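Lectin (Lotus tetragonolobus, PDB 2EIG) probably binds L-fucosyl-containing sugars as a calcium- and manganese-dependent legume lectin that assembles from four subunits. Local coordinates at residues A[124-129]-A[141-146]; A[94-99]-A[106-111]; A[64-69]-A[117-122]. One frame throughout, in Å; residues are numbered along the deposited sequence.

Interaction 1 (A[124-129]-A[141-146]). With CA (calcium ion), chain G; MN (manganese (II) ion), chain F.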
loop_
_atom_site.group_PDB
_atom_site.type_symbol
_atom_site.label_atom_id
_atom_site.label_comp_id
_atom_site.label_asym_id
_atom_site.label_seq_id
_atom_site.Cartn_x
_atom_site.Cartn_y
_atom_site.Cartn_z
ATOM N N ASN A 124 -9.290 -14.796 21.278
ATOM C CA ASN A 124 -10.655 -15.195 21.090
ATOM C C ASN A 124 -10.629 -16.107 19.853
ATOM O O ASN A 124 -9.604 -16.256 19.185
ATOM C CB ASN A 124 -11.515 -13.960 20.846
ATOM C CG ASN A 124 -11.732 -13.113 22.112
ATOM O OD1 ASN A 124 -11.087 -12.064 22.285
ATOM N ND2 ASN A 124 -12.625 -13.560 22.988
ATOM N N VAL A 125 -11.773 -16.679 19.532
ATOM C CA VAL A 125 -11.917 -17.587 18.392
ATOM C C VAL A 125 -11.539 -16.953 17.031
ATOM O O VAL A 125 -11.097 -17.675 16.132
ATOM C CB VAL A 125 -13.372 -18.203 18.350
ATOM C CG1 VAL A 125 -13.722 -18.857 19.697
ATOM C CG2 VAL A 125 -14.342 -17.146 18.113
ATOM N N TRP A 126 -11.671 -15.607 16.914
ATOM C CA TRP A 126 -11.506 -14.893 15.663
ATOM C C TRP A 126 -10.135 -14.247 15.587
ATOM O O TRP A 126 -9.765 -13.615 14.582
ATOM C CB TRP A 126 -12.583 -13.812 15.575
ATOM C CG TRP A 126 -12.586 -12.893 16.842
ATOM C CD1 TRP A 126 -11.691 -11.921 17.145
ATOM C CD2 TRP A 126 -13.521 -12.937 17.947
ATOM N NE1 TRP A 126 -12.023 -11.322 18.347
ATOM C CE2 TRP A 126 -13.146 -11.919 18.852
ATOM C CE3 TRP A 126 -14.638 -13.729 18.244
ATOM C CZ2 TRP A 126 -13.847 -11.669 20.027
ATOM C CZ3 TRP A 126 -15.328 -13.496 19.414
ATOM C CH2 TRP A 126 -14.915 -12.465 20.309
ATOM N N ASP A 127 -9.398 -14.373 16.680
ATOM C CA ASP A 127 -8.069 -13.843 16.805
ATOM C C ASP A 127 -7.053 -14.688 16.082
ATOM O O ASP A 127 -7.313 -15.864 15.837
ATOM C CB ASP A 127 -7.709 -13.704 18.289
ATOM C CG ASP A 127 -8.289 -12.467 18.872
ATOM O OD1 ASP A 127 -8.403 -11.515 18.083
ATOM O OD2 ASP A 127 -8.680 -12.468 20.053
ATOM N N PRO A 128 -5.905 -14.087 15.746
ATOM C CA PRO A 128 -4.931 -14.785 14.927
ATOM C C PRO A 128 -4.627 -16.172 15.512
ATOM O O PRO A 128 -3.950 -16.302 16.567
ATOM C CB PRO A 128 -3.722 -13.851 14.913
ATOM C CG PRO A 128 -4.257 -12.488 15.199
ATOM C CD PRO A 128 -5.505 -12.692 16.047
ATOM N N LYS A 129 -5.243 -17.158 14.839
ATOM C CA LYS A 129 -5.274 -18.611 15.151
ATOM C C LYS A 129 -3.953 -19.094 14.680
ATOM O O LYS A 129 -3.747 -20.321 14.437
ATOM C CB LYS A 129 -6.315 -19.349 14.283
ATOM C CG LYS A 129 -7.380 -20.143 15.008
ATOM C CD LYS A 129 -8.464 -20.651 14.000
ATOM C CE LYS A 129 -8.654 -19.725 12.783
ATOM N NZ LYS A 129 -9.296 -18.393 13.099
ATOM N N ASN A 141 -14.037 -2.112 10.824
ATOM C CA ASN A 141 -15.425 -2.556 10.819
ATOM C C ASN A 141 -15.602 -3.950 11.417
ATOM O O ASN A 141 -16.707 -4.419 11.574
ATOM C CB ASN A 141 -16.007 -2.564 9.366
ATOM C CG ASN A 141 -15.988 -1.212 8.727
ATOM O OD1 ASN A 141 -16.206 -1.062 7.498
ATOM N ND2 ASN A 141 -15.730 -0.193 9.534
ATOM N N SER A 142 -14.516 -4.655 11.669
ATOM C CA SER A 142 -14.636 -6.010 12.172
ATOM C C SER A 142 -13.682 -6.209 13.361
ATOM O O SER A 142 -12.677 -5.516 13.447
ATOM C CB SER A 142 -14.274 -6.946 11.019
ATOM O OG SER A 142 -14.160 -8.268 11.473
ATOM N N ILE A 143 -14.025 -7.135 14.253
ATOM C CA ILE A 143 -13.162 -7.560 15.378
ATOM C C ILE A 143 -12.052 -8.475 14.878
ATOM O O ILE A 143 -11.044 -8.679 15.557
ATOM C CB ILE A 143 -13.995 -8.260 16.527
ATOM C CG1 ILE A 143 -13.336 -8.076 17.903
ATOM C CG2 ILE A 143 -14.260 -9.793 16.203
ATOM C CD1 ILE A 143 -12.939 -6.585 18.301
ATOM N N MET A 144 -12.220 -9.032 13.679
ATOM C CA MET A 144 -11.109 -9.772 13.097
ATOM C C MET A 144 -10.188 -8.846 12.377
ATOM O O MET A 144 -10.562 -8.232 11.368
ATOM C CB MET A 144 -11.577 -10.866 12.127
ATOM C CG MET A 144 -12.239 -11.951 12.813
ATOM S SD MET A 144 -13.764 -12.314 11.948
ATOM C CE MET A 144 -14.762 -10.930 12.507
ATOM N N SER A 145 -8.960 -8.783 12.866
ATOM C CA SER A 145 -8.007 -7.828 12.366
ATOM C C SER A 145 -7.685 -8.070 10.894
ATOM O O SER A 145 -7.619 -9.219 10.440
ATOM C CB SER A 145 -6.754 -7.892 13.209
ATOM O OG SER A 145 -7.127 -7.541 14.525
ATOM N N LEU A 146 -7.540 -6.980 10.147
ATOM C CA LEU A 146 -7.122 -7.061 8.737
ATOM C C LEU A 146 -5.663 -7.477 8.650
ATOM O O LEU A 146 -5.228 -8.147 7.706
ATOM C CB LEU A 146 -7.256 -5.689 8.065
ATOM C CG LEU A 146 -8.658 -5.120 7.949
ATOM C CD1 LEU A 146 -8.617 -3.911 7.005
ATOM C CD2 LEU A 146 -9.529 -6.204 7.422
HETATM CA CA CA G . -9.280 -10.902 21.758
HETATM MN MN MN F . -7.728 -9.482 18.190
HETATM O O HOH W 1 -8.178 -11.340 14.382
HETATM O O HOH W 2 -10.807 -9.684 20.566
HETATM O O HOH W 3 -9.726 -8.662 17.937
HETATM O O HOH W 4 -7.419 -9.666 15.987
HETATM O O HOH W 5 -9.898 -9.776 23.720
#

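Interaction 2 (A[94-99]-A[106-111])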
loop_
_atom_site.group_PDB
_atom_site.type_symbol
_atom_site.label_atom_id
_atom_site.label_comp_id
_atom_site.label_asym_id
_atom_site.label_seq_id
_atom_site.Cartn_x
_atom_site.Cartn_y
_atom_site.Cartn_z
ATOM N N PRO A 94 -21.020 0.493 22.079
ATOM C CA PRO A 94 -22.071 -0.287 21.393
ATOM C C PRO A 94 -22.697 -1.376 22.256
ATOM O O PRO A 94 -22.043 -1.919 23.212
ATOM C CB PRO A 94 -21.358 -0.866 20.157
ATOM C CG PRO A 94 -20.000 -0.091 20.098
ATOM C CD PRO A 94 -19.684 0.222 21.519
ATOM N N PRO A 95 -23.956 -1.724 21.929
ATOM C CA PRO A 95 -24.568 -2.929 22.525
ATOM C C PRO A 95 -23.684 -4.131 22.232
ATOM O O PRO A 95 -22.937 -4.083 21.263
ATOM C CB PRO A 95 -25.889 -3.070 21.743
ATOM C CG PRO A 95 -26.162 -1.770 21.205
ATOM C CD PRO A 95 -24.862 -1.035 21.006
ATOM N N ASN A 96 -23.729 -5.196 23.045
ATOM C CA ASN A 96 -23.022 -6.470 22.698
ATOM C C ASN A 96 -21.517 -6.357 22.358
ATOM O O ASN A 96 -20.947 -7.155 21.578
ATOM C CB ASN A 96 -23.770 -7.212 21.582
ATOM C CG ASN A 96 -25.261 -6.975 21.628
ATOM O OD1 ASN A 96 -25.813 -6.259 20.780
ATOM N ND2 ASN A 96 -25.923 -7.536 22.620
ATOM N N SER A 97 -20.868 -5.363 22.976
ATOM C CA SER A 97 -19.450 -5.094 22.766
ATOM C C SER A 97 -18.519 -5.500 23.936
ATOM O O SER A 97 -17.353 -5.138 23.958
ATOM C CB SER A 97 -19.261 -3.628 22.405
ATOM O OG SER A 97 -19.724 -2.763 23.443
ATOM N N GLN A 98 -19.046 -6.250 24.909
ATOM C CA GLN A 98 -18.246 -6.670 26.076
ATOM C C GLN A 98 -17.108 -7.586 25.707
ATOM O O GLN A 98 -17.095 -8.183 24.607
ATOM C CB GLN A 98 -19.122 -7.275 27.180
ATOM C CG GLN A 98 -19.976 -6.226 27.907
ATOM C CD GLN A 98 -20.634 -6.815 29.126
ATOM O OE1 GLN A 98 -20.389 -6.368 30.271
ATOM N NE2 GLN A 98 -21.419 -7.873 28.910
ATOM N N GLY A 99 -16.147 -7.709 26.627
ATOM C CA GLY A 99 -15.097 -8.729 26.497
ATOM C C GLY A 99 -14.260 -8.550 25.236
ATOM O O GLY A 99 -13.690 -7.461 24.961
ATOM N N ASP A 106 -20.419 -4.166 18.171
ATOM C CA ASP A 106 -21.661 -4.812 18.504
ATOM C C ASP A 106 -21.655 -6.196 17.821
ATOM O O ASP A 106 -21.735 -6.293 16.582
ATOM C CB ASP A 106 -22.811 -3.975 17.958
ATOM C CG ASP A 106 -24.191 -4.585 18.226
ATOM O OD1 ASP A 106 -25.162 -3.837 18.089
ATOM O OD2 ASP A 106 -24.326 -5.772 18.566
ATOM N N SER A 107 -21.580 -7.245 18.636
ATOM C CA SER A 107 -21.422 -8.605 18.167
ATOM C C SER A 107 -22.638 -9.124 17.409
ATOM O O SER A 107 -22.502 -10.097 16.667
ATOM C CB SER A 107 -21.083 -9.576 19.319
ATOM O OG SER A 107 -22.204 -9.804 20.134
ATOM N N SER A 108 -23.782 -8.443 17.551
ATOM C CA SER A 108 -25.030 -8.862 16.899
ATOM C C SER A 108 -25.358 -8.018 15.676
ATOM O O SER A 108 -26.504 -7.887 15.335
ATOM C CB SER A 108 -26.210 -8.752 17.868
ATOM O OG SER A 108 -26.029 -9.539 19.019
ATOM N N ASN A 109 -24.320 -7.475 15.047
ATOM C CA ASN A 109 -24.319 -6.479 13.973
ATOM C C ASN A 109 -22.840 -6.671 13.526
ATOM O O ASN A 109 -22.106 -7.213 14.322
ATOM C CB ASN A 109 -24.464 -5.136 14.650
ATOM C CG ASN A 109 -24.918 -4.084 13.753
ATOM O OD1 ASN A 109 -24.386 -2.998 13.760
ATOM N ND2 ASN A 109 -25.953 -4.356 13.002
ATOM N N SER A 110 -22.304 -6.332 12.363
ATOM C CA SER A 110 -22.834 -6.025 11.012
ATOM C C SER A 110 -22.684 -4.624 10.469
ATOM O O SER A 110 -22.123 -4.418 9.389
ATOM C CB SER A 110 -24.212 -6.510 10.735
ATOM O OG SER A 110 -24.111 -6.939 9.380
ATOM N N GLN A 111 -23.271 -3.677 11.164
ATOM C CA GLN A 111 -23.175 -2.292 10.777
ATOM C C GLN A 111 -21.958 -1.654 11.446
ATOM O O GLN A 111 -21.765 -0.433 11.349
ATOM C CB GLN A 111 -24.468 -1.547 11.144
ATOM C CG GLN A 111 -25.674 -1.976 10.300
ATOM C CD GLN A 111 -25.352 -1.889 8.819
ATOM O OE1 GLN A 111 -25.367 -0.835 8.307
ATOM N NE2 GLN A 111 -24.963 -3.015 8.162
#

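Interaction 3 (A[64-69]-A[117-122]). With MN (manganese (II) ion), chain F; CA (calcium ion), chain G.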
loop_
_atom_site.group_PDB
_atom_site.type_symbol
_atom_site.label_atom_id
_atom_site.label_comp_id
_atom_site.label_asym_id
_atom_site.label_seq_id
_atom_site.Cartn_x
_atom_site.Cartn_y
_atom_site.Cartn_z
ATOM N N THR A 64 -0.670 9.942 15.840
ATOM C CA THR A 64 -0.971 9.939 17.229
ATOM C C THR A 64 0.094 9.105 17.947
ATOM O O THR A 64 0.601 8.140 17.357
ATOM C CB THR A 64 -2.427 9.445 17.490
ATOM O OG1 THR A 64 -2.752 9.757 18.814
ATOM C CG2 THR A 64 -2.667 7.920 17.279
ATOM N N SER A 65 0.407 9.487 19.182
ATOM C CA SER A 65 1.301 8.720 20.067
ATOM C C SER A 65 0.700 8.591 21.438
ATOM O O SER A 65 0.069 9.507 21.963
ATOM C CB SER A 65 2.706 9.364 20.215
ATOM O OG SER A 65 3.351 9.439 18.961
ATOM N N PHE A 66 0.885 7.434 22.037
ATOM C CA PHE A 66 0.433 7.256 23.407
ATOM C C PHE A 66 1.277 6.213 24.135
ATOM O O PHE A 66 1.687 5.219 23.540
ATOM C CB PHE A 66 -1.069 6.929 23.500
ATOM C CG PHE A 66 -1.518 5.791 22.615
ATOM C CD1 PHE A 66 -1.534 4.486 23.102
ATOM C CD2 PHE A 66 -1.937 6.032 21.299
ATOM C CE1 PHE A 66 -1.972 3.431 22.311
ATOM C CE2 PHE A 66 -2.355 4.980 20.511
ATOM C CZ PHE A 66 -2.374 3.702 20.995
ATOM N N SER A 67 1.568 6.492 25.407
ATOM C CA SER A 67 2.274 5.578 26.281
ATOM C C SER A 67 1.223 4.943 27.124
ATOM O O SER A 67 0.340 5.638 27.623
ATOM C CB SER A 67 3.212 6.331 27.248
ATOM O OG SER A 67 4.366 6.665 26.513
ATOM N N PHE A 68 1.367 3.650 27.343
ATOM C CA PHE A 68 0.400 2.909 28.131
ATOM C C PHE A 68 1.084 1.685 28.738
ATOM O O PHE A 68 2.137 1.251 28.282
ATOM C CB PHE A 68 -0.816 2.515 27.287
ATOM C CG PHE A 68 -0.526 1.430 26.286
ATOM C CD1 PHE A 68 -0.784 0.080 26.609
ATOM C CD2 PHE A 68 0.007 1.745 25.040
ATOM C CE1 PHE A 68 -0.489 -0.950 25.691
ATOM C CE2 PHE A 68 0.306 0.709 24.059
ATOM C CZ PHE A 68 0.045 -0.636 24.423
ATOM N N ILE A 69 0.494 1.153 29.789
ATOM C CA ILE A 69 0.939 -0.118 30.295
ATOM C C ILE A 69 -0.335 -0.962 30.563
ATOM O O ILE A 69 -1.330 -0.446 31.074
ATOM C CB ILE A 69 1.772 0.028 31.584
ATOM C CG1 ILE A 69 3.209 0.567 31.319
ATOM C CG2 ILE A 69 1.877 -1.250 32.201
ATOM C CD1 ILE A 69 4.219 0.961 32.622
ATOM N N VAL A 117 -6.757 0.394 16.157
ATOM C CA VAL A 117 -5.540 -0.301 16.457
ATOM C C VAL A 117 -5.713 -0.912 17.868
ATOM O O VAL A 117 -5.807 -0.205 18.887
ATOM C CB VAL A 117 -4.301 0.633 16.395
ATOM C CG1 VAL A 117 -3.000 -0.161 16.739
ATOM C CG2 VAL A 117 -4.198 1.356 14.981
ATOM N N GLU A 118 -5.755 -2.233 17.904
ATOM C CA GLU A 118 -6.059 -2.959 19.117
ATOM C C GLU A 118 -4.805 -3.561 19.688
ATOM O O GLU A 118 -3.887 -3.971 18.986
ATOM C CB GLU A 118 -7.113 -4.073 18.900
ATOM C CG GLU A 118 -6.579 -5.162 17.969
ATOM C CD GLU A 118 -7.466 -6.387 17.899
ATOM O OE1 GLU A 118 -8.682 -6.281 17.733
ATOM O OE2 GLU A 118 -6.898 -7.468 17.986
ATOM N N PHE A 119 -4.805 -3.651 20.995
ATOM C CA PHE A 119 -3.717 -4.238 21.727
ATOM C C PHE A 119 -4.547 -5.265 22.475
ATOM O O PHE A 119 -5.196 -4.982 23.466
ATOM C CB PHE A 119 -3.066 -3.207 22.655
ATOM C CG PHE A 119 -2.336 -2.105 21.931
ATOM C CD1 PHE A 119 -2.988 -0.923 21.587
ATOM C CD2 PHE A 119 -0.992 -2.268 21.554
ATOM C CE1 PHE A 119 -2.324 0.106 20.916
ATOM C CE2 PHE A 119 -0.320 -1.245 20.893
ATOM C CZ PHE A 119 -0.979 -0.050 20.565
ATOM N N ASP A 120 -4.532 -6.471 21.968
ATOM C CA ASP A 120 -5.467 -7.476 22.353
ATOM C C ASP A 120 -4.670 -8.493 23.173
ATOM O O ASP A 120 -3.709 -9.076 22.685
ATOM C CB ASP A 120 -6.036 -8.107 21.064
ATOM C CG ASP A 120 -7.129 -9.117 21.313
ATOM O OD1 ASP A 120 -7.923 -9.382 20.395
ATOM O OD2 ASP A 120 -7.220 -9.703 22.401
ATOM N N SER A 121 -5.091 -8.693 24.421
ATOM C CA SER A 121 -4.327 -9.502 25.383
ATOM C C SER A 121 -4.875 -10.924 25.485
ATOM O O SER A 121 -4.440 -11.682 26.308
ATOM C CB SER A 121 -4.418 -8.841 26.751
ATOM O OG SER A 121 -5.767 -8.602 27.114
ATOM N N HIS A 122 -5.929 -11.237 24.741
ATOM C CA HIS A 122 -6.630 -12.511 24.910
ATOM C C HIS A 122 -7.097 -13.109 23.575
ATOM O O HIS A 122 -7.887 -12.475 22.881
ATOM C CB HIS A 122 -7.859 -12.315 25.800
ATOM C CG HIS A 122 -8.690 -13.551 25.954
ATOM N ND1 HIS A 122 -8.343 -14.574 26.806
ATOM C CD2 HIS A 122 -9.863 -13.921 25.384
ATOM C CE1 HIS A 122 -9.257 -15.527 26.741
ATOM N NE2 HIS A 122 -10.175 -15.162 25.868
HETATM MN MN MN F . -7.728 -9.482 18.190
HETATM CA CA CA G . -9.280 -10.902 21.758
HETATM O O HOH W 3 -9.726 -8.662 17.937
HETATM O O HOH W 4 -7.419 -9.666 15.987
HETATM O O HOH W 2 -10.807 -9.684 20.566
HETATM O O HOH W 5 -9.898 -9.776 23.720
#

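Interaction 1 (A[124-129]-A[141-146])
The indole of W126 lies against I143 and M144, and this is where the two loops touch directly. I143 brings CG2 over one face of the indole, 3.4 Å from the centroid of the five-membered ring and 6° off its normal, a CH-pi contact; N124 CB lies over the opposite face. A chi1 of 53° places W126 CG between the backbone N and the carbonyl carbon, and the indole then lies against I143. M144 crosses W126 at about a right angle, its CG 3.3 Å from W126 CB.

Polar links between the loops run through water. One water accepts a hydrogen bond from S145 N and donates one to W126 O. Two waters on the manganese donate to the second loop, one to I143 O at 2.7 Å and one to S145 OG at 2.6 Å.

The metals hold the first loop. N124 OD1 binds calcium at 2.2 Å, and D127 bridges both ions, OD2 to calcium and OD1 to manganese at 2.1 Å. D127 OD2 also accepts from N124 N at 2.7 Å, on its anti side and somewhat out of the carboxylate plane. W126 NE1 donates to one of the calcium's waters, tying the indole to the site.

Two cations on one carboxylate would be expected to keep D127 ionised. The loop 141-146 thus meets the manganese through its water shell, while its hydrophobic side chains back the tryptophan beside the calcium, the ion that in legume lectins shapes the sugar site.

Interaction 2 (A[94-99]-A[106-111])
N96 and D106 bring together two separate beta turns of one long loop, a type II turn from P94 to S97 and a type I turn from D106 to N109, the second opening with an Asx turn. The loop joins strands 81-88 and 115-120 of the legume lectin sandwich.

The tight part is where the backbones meet. P95 O points at D106 CA, 3.1 Å away in a CA-H...O contact, and N96 O accepts from S107 N at 3.0 Å with an N-H...O angle of 155°. That donor stands well above the carbonyl plane, 51° out of it, and S107 OG adds a weak bond to the same oxygen, so one acceptor holds S107 by its backbone N and, weakly, by its hydroxyl. The D106 carboxylate, with CG anti to the backbone N (chi1 179°), reaches up beside N96, where OD2 comes 3.4 Å from N96 CB; the two side chains run alongside one another, pointing the same way.

Packing thins toward solvent. P95 and N96 are exposed, and the ring of P95 meets the carboxylate at 3.8 Å or more, its CB nearest D106 OD1. S108 is exposed too and only brushes N96, OG coming 3.7 Å from N96 CG. Farther along the second turn, S110 OG of the second subunit donates to N109 O, so the loop belongs partly to the subunit interface.

Within the second turn, D106 OD2 closes the Asx turn by accepting from S108 N at 2.9 Å, on its anti side but well out of the carboxylate plane.

Interaction 3 (A[64-69]-A[117-122])
D120 OD1 is gripped by two metals at once, manganese at 2.2 Å and calcium at 2.5 Å, while D120 OD2 binds calcium and accepts from H122 N nearly along its own C-O axis, closing an Asx turn. H122 O adds a further calcium bond; N124, D127 and two waters supply the rest. E118 reaches the manganese with OE2, and its OE1 takes a bond from a manganese water.

F119, between these two, sends its ring the other way, toward strand 61-72. F68 turns its edge to the F119 face, CZ sitting 3.5 Å from F119 CD2, with centroids 4.6 Å apart and planes at 56°. F66 and F119 approach each other from opposite directions and meet rim to rim, F66 CZ to F119 CE1 at 3.6 Å, the planes almost perpendicular at 86°. F66 and F68 both have CG between the backbone N and the carbonyl carbon, which sends their rings toward F119.

These three rings form an aromatic cluster in the core of the sandwich, between the sheet carrying strand 115-120 and the one carrying strand 61-72. F204 stacks edge-to-face on F66, A161 of strand 159-166 touches F66, and M176 of strand 171-178 packs on F119.

How the interactions relate
From the N terminus, strand 61-72 comes first; interaction 3 joins it to strand 115-120 and so closes a long excursion across the core, one sheet to the other. Interaction 2 falls wholly within that excursion, drawing together two turns of the loop between strands 81-88 and 115-120 without touching interaction 3. Interaction 1 follows in series, closing a loop around strand 135-140 just past the metal-binding strand. Interactions 1 and 3 share both ions and their waters, D127 meeting D120 and H122 there, whereas interactions 1 and 2 lie about 14 Å apart between centres and both reach the second subunit.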